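PDB 6A2A: sesquisabinene B synthase 2 from Santalum album, which probably converts farnesyl diphosphate into the sesquiterpene sesquisabinene B, as a metal-dependent class I terpene synthase of plants. Local coordinates for residues Leu242-Ala245 and Lys246-Asn250; Phe358-Ser361 and Asn362-Tyr366; Glu497-Val500 and Arg501-Trp504. One frame throughout, in Å; residues are numbered along the deposited sequence.

Contact 1: Leu242-Ala245 and Lys246-Asn250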
# COMPACT_ATOMS: atom_id res chain seq x y z
N LEU A 242 35.17 -11.75 -5.47
CA LEU A 242 34.37 -12.54 -4.57
C LEU A 242 33.80 -11.64 -3.48
O LEU A 242 32.59 -11.70 -3.20
CB LEU A 242 35.18 -13.70 -3.95
CG LEU A 242 34.44 -14.50 -2.88
CD1 LEU A 242 33.24 -15.24 -3.48
CD2 LEU A 242 35.35 -15.48 -2.15
N ARG A 243 34.66 -10.82 -2.87
CA ARG A 243 34.22 -9.94 -1.83
C ARG A 243 33.12 -8.99 -2.33
O ARG A 243 32.12 -8.77 -1.63
CB ARG A 243 35.42 -9.14 -1.29
CG ARG A 243 36.32 -9.94 -0.35
CD ARG A 243 37.63 -9.21 -0.03
NE ARG A 243 37.42 -7.94 0.66
CZ ARG A 243 38.08 -6.81 0.40
NH1 ARG A 243 37.69 -5.67 0.95
NH2 ARG A 243 39.11 -6.83 -0.43
N TYR A 244 33.30 -8.41 -3.51
CA TYR A 244 32.30 -7.52 -4.09
C TYR A 244 30.98 -8.29 -4.36
O TYR A 244 29.91 -7.74 -4.11
CB TYR A 244 32.78 -6.88 -5.39
CG TYR A 244 31.77 -5.92 -5.98
CD1 TYR A 244 31.32 -4.82 -5.27
CD2 TYR A 244 31.21 -6.16 -7.22
CE1 TYR A 244 30.33 -3.99 -5.77
CE2 TYR A 244 30.24 -5.31 -7.74
CZ TYR A 244 29.78 -4.24 -7.01
OH TYR A 244 28.88 -3.38 -7.54
N ALA A 245 31.10 -9.50 -4.84
CA ALA A 245 29.93 -10.36 -5.16
C ALA A 245 29.07 -10.61 -3.93
O ALA A 245 27.82 -10.48 -3.99
CB ALA A 245 30.38 -11.67 -5.77
N LYS A 246 29.70 -10.86 -2.79
CA LYS A 246 28.97 -11.07 -1.55
C LYS A 246 28.35 -9.77 -1.05
O LYS A 246 27.22 -9.75 -0.53
CB LYS A 246 29.90 -11.65 -0.48
CG LYS A 246 30.45 -13.03 -0.81
CD LYS A 246 31.30 -13.61 0.30
CE LYS A 246 31.75 -15.01 0.00
NZ LYS A 246 32.67 -15.50 1.06
N LEU A 247 29.07 -8.65 -1.18
CA LEU A 247 28.58 -7.39 -0.68
C LEU A 247 27.37 -6.91 -1.50
O LEU A 247 26.36 -6.46 -0.94
CB LEU A 247 29.75 -6.40 -0.77
CG LEU A 247 29.78 -5.21 0.19
CD1 LEU A 247 29.63 -5.62 1.63
CD2 LEU A 247 31.11 -4.47 0.02
N ASP A 248 27.52 -6.91 -2.80
CA ASP A 248 26.46 -6.51 -3.72
C ASP A 248 25.27 -7.44 -3.55
O ASP A 248 24.13 -6.96 -3.58
CB ASP A 248 26.91 -6.50 -5.14
CG ASP A 248 25.91 -5.81 -6.07
OD1 ASP A 248 25.78 -4.56 -5.98
OD2 ASP A 248 25.21 -6.55 -6.81
N PHE A 249 25.52 -8.73 -3.33
CA PHE A 249 24.42 -9.65 -3.08
C PHE A 249 23.60 -9.18 -1.89
O PHE A 249 22.37 -9.03 -1.99
CB PHE A 249 24.89 -11.08 -2.83
CG PHE A 249 23.75 -12.06 -2.93
CD1 PHE A 249 22.94 -12.30 -1.84
CD2 PHE A 249 23.42 -12.63 -4.14
CE1 PHE A 249 21.83 -13.12 -1.96
CE2 PHE A 249 22.34 -13.49 -4.24
CZ PHE A 249 21.55 -13.71 -3.17
N ASN A 250 24.26 -8.91 -0.77
CA ASN A 250 23.56 -8.48 0.42
C ASN A 250 22.84 -7.14 0.20
O ASN A 250 21.73 -6.94 0.76
CB ASN A 250 24.48 -8.42 1.63
CG ASN A 250 24.89 -9.77 2.17
OD1 ASN A 250 24.44 -10.83 1.71
ND2 ASN A 250 25.78 -9.74 3.15
O HOH W 1 27.30 -2.87 -4.92

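Contact 2: Phe358-Ser361 and Asn362-Tyr366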
# COMPACT_ATOMS: atom_id res chain seq x y z
N PHE A 358 -9.69 -6.91 -9.80
CA PHE A 358 -10.21 -5.69 -10.37
C PHE A 358 -9.42 -4.46 -9.84
O PHE A 358 -8.94 -3.67 -10.62
CB PHE A 358 -11.71 -5.62 -10.04
CG PHE A 358 -12.44 -4.42 -10.57
CD1 PHE A 358 -12.77 -4.36 -11.90
CD2 PHE A 358 -12.74 -3.34 -9.75
CE1 PHE A 358 -13.45 -3.27 -12.41
CE2 PHE A 358 -13.43 -2.26 -10.27
CZ PHE A 358 -13.79 -2.25 -11.58
N ASN A 359 -9.29 -4.36 -8.53
CA ASN A 359 -8.67 -3.22 -7.85
C ASN A 359 -7.17 -3.14 -8.20
O ASN A 359 -6.65 -2.05 -8.50
CB ASN A 359 -8.86 -3.23 -6.33
CG ASN A 359 -10.30 -2.98 -5.90
OD1 ASN A 359 -11.12 -2.62 -6.72
ND2 ASN A 359 -10.60 -3.26 -4.65
N THR A 360 -6.48 -4.28 -8.21
CA THR A 360 -5.08 -4.30 -8.52
C THR A 360 -4.84 -3.95 -10.00
O THR A 360 -3.86 -3.20 -10.34
CB THR A 360 -4.49 -5.65 -8.11
OG1 THR A 360 -4.54 -5.77 -6.69
CG2 THR A 360 -3.07 -5.80 -8.60
N SER A 361 -5.65 -4.51 -10.91
CA SER A 361 -5.54 -4.21 -12.34
C SER A 361 -5.74 -2.70 -12.59
O SER A 361 -5.05 -2.11 -13.38
CB SER A 361 -6.50 -5.01 -13.14
OG SER A 361 -6.12 -6.38 -13.01
N ASN A 362 -6.70 -2.11 -11.91
CA ASN A 362 -6.92 -0.65 -11.95
C ASN A 362 -5.71 0.12 -11.39
O ASN A 362 -5.34 1.15 -11.98
CB ASN A 362 -8.22 -0.28 -11.25
CG ASN A 362 -9.45 -0.80 -11.98
OD1 ASN A 362 -9.41 -1.01 -13.18
ND2 ASN A 362 -10.55 -0.94 -11.24
N ASP A 363 -5.16 -0.29 -10.24
CA ASP A 363 -3.96 0.28 -9.71
C ASP A 363 -2.77 0.23 -10.68
O ASP A 363 -2.05 1.23 -10.90
CB ASP A 363 -3.55 -0.40 -8.39
CG ASP A 363 -4.45 -0.07 -7.21
OD1 ASP A 363 -5.21 0.93 -7.27
OD2 ASP A 363 -4.35 -0.80 -6.16
N ILE A 364 -2.58 -0.92 -11.33
CA ILE A 364 -1.44 -1.09 -12.25
C ILE A 364 -1.64 -0.22 -13.49
O ILE A 364 -0.72 0.48 -13.93
CB ILE A 364 -1.26 -2.58 -12.61
CG1 ILE A 364 -0.77 -3.33 -11.37
CG2 ILE A 364 -0.29 -2.76 -13.77
CD1 ILE A 364 -0.69 -4.84 -11.47
N GLY A 365 -2.86 -0.23 -14.05
CA GLY A 365 -3.14 0.61 -15.21
C GLY A 365 -2.99 2.08 -14.88
O GLY A 365 -2.51 2.89 -15.74
N TYR A 366 -3.38 2.45 -13.67
CA TYR A 366 -3.27 3.82 -13.22
C TYR A 366 -1.78 4.22 -13.08
O TYR A 366 -1.38 5.36 -13.44
CB TYR A 366 -4.03 4.03 -11.92
CG TYR A 366 -3.96 5.47 -11.48
CD1 TYR A 366 -2.88 5.95 -10.75
CD2 TYR A 366 -4.94 6.35 -11.87
CE1 TYR A 366 -2.82 7.28 -10.36
CE2 TYR A 366 -4.91 7.67 -11.46
CZ TYR A 366 -3.84 8.14 -10.73
OH TYR A 366 -3.75 9.47 -10.41
O HOH W 2 -10.30 -0.06 -8.43
O HOH W 3 -2.61 -2.96 -5.88

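Contact 3: Glu497-Val500 and Arg501-Trp504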
# COMPACT_ATOMS: atom_id res chain seq x y z
N GLU A 497 10.16 -32.68 -24.46
CA GLU A 497 11.47 -32.20 -24.18
C GLU A 497 12.12 -31.64 -25.45
O GLU A 497 12.87 -30.65 -25.39
CB GLU A 497 12.33 -33.29 -23.51
CG GLU A 497 12.00 -33.51 -22.04
CD GLU A 497 12.72 -34.70 -21.38
OE1 GLU A 497 13.41 -35.44 -22.11
OE2 GLU A 497 12.54 -34.92 -20.15
N GLY A 498 11.85 -32.26 -26.61
CA GLY A 498 12.34 -31.78 -27.83
C GLY A 498 11.72 -30.46 -28.23
O GLY A 498 12.36 -29.61 -28.87
N LEU A 499 10.46 -30.27 -27.86
CA LEU A 499 9.84 -29.01 -28.15
C LEU A 499 10.48 -27.90 -27.34
O LEU A 499 10.55 -26.75 -27.83
CB LEU A 499 8.35 -29.10 -27.86
CG LEU A 499 7.55 -29.97 -28.82
CD1 LEU A 499 6.06 -29.92 -28.46
CD2 LEU A 499 7.76 -29.54 -30.27
N VAL A 500 10.86 -28.18 -26.10
CA VAL A 500 11.51 -27.17 -25.29
C VAL A 500 12.79 -26.74 -25.99
O VAL A 500 13.11 -25.56 -26.05
CB VAL A 500 11.80 -27.71 -23.90
CG1 VAL A 500 12.78 -26.86 -23.14
CG2 VAL A 500 10.49 -27.93 -23.15
N ARG A 501 13.57 -27.73 -26.49
CA ARG A 501 14.84 -27.35 -27.13
C ARG A 501 14.59 -26.53 -28.40
O ARG A 501 15.26 -25.53 -28.64
CB ARG A 501 15.69 -28.58 -27.45
CG ARG A 501 16.16 -29.28 -26.18
CD ARG A 501 17.20 -30.38 -26.44
NE ARG A 501 16.66 -31.39 -27.31
CZ ARG A 501 16.04 -32.49 -26.90
NH1 ARG A 501 15.87 -32.75 -25.62
NH2 ARG A 501 15.59 -33.36 -27.79
N MET A 502 13.59 -26.93 -29.16
CA MET A 502 13.22 -26.19 -30.40
C MET A 502 12.83 -24.74 -30.09
O MET A 502 13.25 -23.81 -30.75
CB MET A 502 12.06 -26.91 -31.09
CG MET A 502 11.59 -26.22 -32.37
SD MET A 502 10.26 -24.97 -32.21
CE MET A 502 8.98 -26.05 -31.59
N TRP A 503 11.92 -24.52 -29.14
CA TRP A 503 11.46 -23.14 -28.89
C TRP A 503 12.58 -22.29 -28.30
O TRP A 503 12.68 -21.13 -28.59
CB TRP A 503 10.21 -23.16 -28.00
CG TRP A 503 8.93 -23.53 -28.68
CD1 TRP A 503 8.16 -24.63 -28.47
CD2 TRP A 503 8.26 -22.75 -29.68
NE1 TRP A 503 7.06 -24.62 -29.31
CE2 TRP A 503 7.10 -23.48 -30.05
CE3 TRP A 503 8.56 -21.56 -30.34
CZ2 TRP A 503 6.23 -23.01 -31.02
CZ3 TRP A 503 7.72 -21.14 -31.34
CH2 TRP A 503 6.56 -21.82 -31.62
N TRP A 504 13.49 -22.89 -27.49
CA TRP A 504 14.66 -22.17 -27.09
C TRP A 504 15.51 -21.74 -28.30
O TRP A 504 16.05 -20.67 -28.29
CB TRP A 504 15.49 -23.02 -26.10
CG TRP A 504 15.32 -22.64 -24.66
CD1 TRP A 504 14.65 -23.37 -23.73
CD2 TRP A 504 15.75 -21.45 -24.00
NE1 TRP A 504 14.68 -22.74 -22.52
CE2 TRP A 504 15.35 -21.57 -22.65
CE3 TRP A 504 16.49 -20.32 -24.37
CZ2 TRP A 504 15.67 -20.62 -21.68
CZ3 TRP A 504 16.76 -19.36 -23.42
CH2 TRP A 504 16.37 -19.52 -22.09

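Contact 1: Leu242-Ala245 and Lys246-Asn250
Leu242-Ala245 runs straight into Lys246-Asn250 inside the long helix 239-270, and four i to i+4 backbone bonds tie the two segments together. Lys246 N donates to Leu242 O, Leu247 N to Arg243 O, Asp248 N to Tyr244 O and Phe249 N to Ala245 O. The bond from Asp248 N to Tyr244 O is the shortest and straightest, at 2.8 Å with an N-H...O angle of 172°. On one flank Lys246 is fully extended beyond CG. The lysine chain crosses that of Leu242, with Lys246 CE 3.8 Å from Leu242 CD1, so the aliphatic part of the lysine packs on the leucine. Its charged NZ goes on to a salt bridge with Glu232 of helix 220-232. On another flank Tyr244 and Asp248 lie side by side and point the same way. Both have CG trans to the backbone N (chi1 -178° and -168°), which sends the phenol and the carboxylate along the helix flank together. Asp248 CB sits over one face of the Tyr244 ring, 4.1 Å above its plane and toward the rim. A water joins the two polar ends. The water donates to Asp248 OD1 at 2.5 Å and lies 3.1 Å from Tyr244 OH. The Asp248 carboxylate also accepts a bond from Gln96 through OD1 and takes part in one with Tyr95 OH through OD2. The chemistry is thus divided by flank. The buried Asp248 carboxylate is met by Gln96, Tyr95 and a water, while the lysine spends its charge on the adjoining helix.

Contact 2: Phe358-Ser361 and Asn362-Tyr366
Phe358 meets Asn362 one turn on in helix 348-372, its ring face lying under the amide. Asn362 ND2 sits 3.3 Å above the ring plane, toward the rim, and is nearest Phe358 CE2. Ring and amide planes are 77° apart, so the amide stands nearly upright on the ring. Phe358 CG is trans to the backbone N (chi1 -179°), which swings the ring forward to Asn362. Asn362 OD1 bonds to Trp338 NE1, fixing the amide's turn. The Phe358 ring also meets that of Trp338, planes about 45° apart. An alanine in place of Phe358 would probably leave Asn362 ND2 without the ring beneath it and open a gap beside Trp338. A water takes a bond from Asn362 ND2 at 3.0 Å and lies near Asn359 OD1, its donation there uncertain. Thr360 turns CG2 to Ile364 CD1 at 3.9 Å. Ser361 OG bonds back to Met357 O, and Ser361 O takes Gly365 N at 3.0 Å and also Thr380 OG1. Phe358, Asn359 and Asn362 pack on asparagines of the second subunit. This is an i to i+4 amide-aromatic pair on a helix of the all-alpha class I terpene synthase fold, at the subunit interface.

Contact 3: Glu497-Val500 and Arg501-Trp504
Arg501 reaches back along helix 489-510 over the backbone of Glu497 and Gly498. Its CB lies 3.8 Å from Gly498 O, and CG follows at 3.7 Å from Glu497 O. The chain then bends at chi3 (-60°), which folds the guanidinium back against the preceding turn. Arg501 CZ lies 3.9 Å from Gly498 CA. One guanidinium face lies over Glu497 O and Gly498 CA, both toward the rim. At the tip, NH1 is 3.7 Å from Glu497 O, and NH2 is 3.6 Å from Gly498 CA. The Glu497 carboxylate does not touch the guanidinium: OE1 stays 5.1 Å from Arg501 NH1. Any attraction between the two charges would probably be modest. Arg184 brings a like charge close to Arg501 NE.

The other side chains are apolar or aromatic. Leu499 and Met502 run alongside each other, with Leu499 CD2 touching Met502 CE at 3.9 Å. That same methyl lies over one face of the Trp503 ring, near its rim. Val500 CG1 meets Trp504 CD1 at 4.0 Å, and Val500 O lies at the edge of the Trp504 ring, near its plane. Trp504 NE1 bonds to His533 NE2, and the Trp504 ring stacks on that of Trp217. Four i to i+4 backbone bonds complete this stretch of helix. It belongs to a helix of the all-alpha terpene synthase fold. Trp504 is turned to helix 521-535, and Trp503 to helix 447-462, which carries Asn460, a magnesium ligand in the metal-bound enzyme; no metal is bound here.

All three contacts are short stretches, about two turns each, within longer helices, each on a different helix. Contact 1 and contact 2 are largely buried, while contact 3 is only partly so. The centres lie about 35 or 36 Å apart and no two contacts touch. Contact 1 and contact 3 fall on opposite sides of the chain's centre. Contacts 2 and 3 both belong to the metal-binding domain, but only contact 2 meets the second subunit. The chemistry follows the setting. Contact 1 ties its polar ends to neighbouring helices and loops, and contact 2 sets an amide against a ring at the interface. Contact 3 combines a guanidinium laid on backbone with apolar packing.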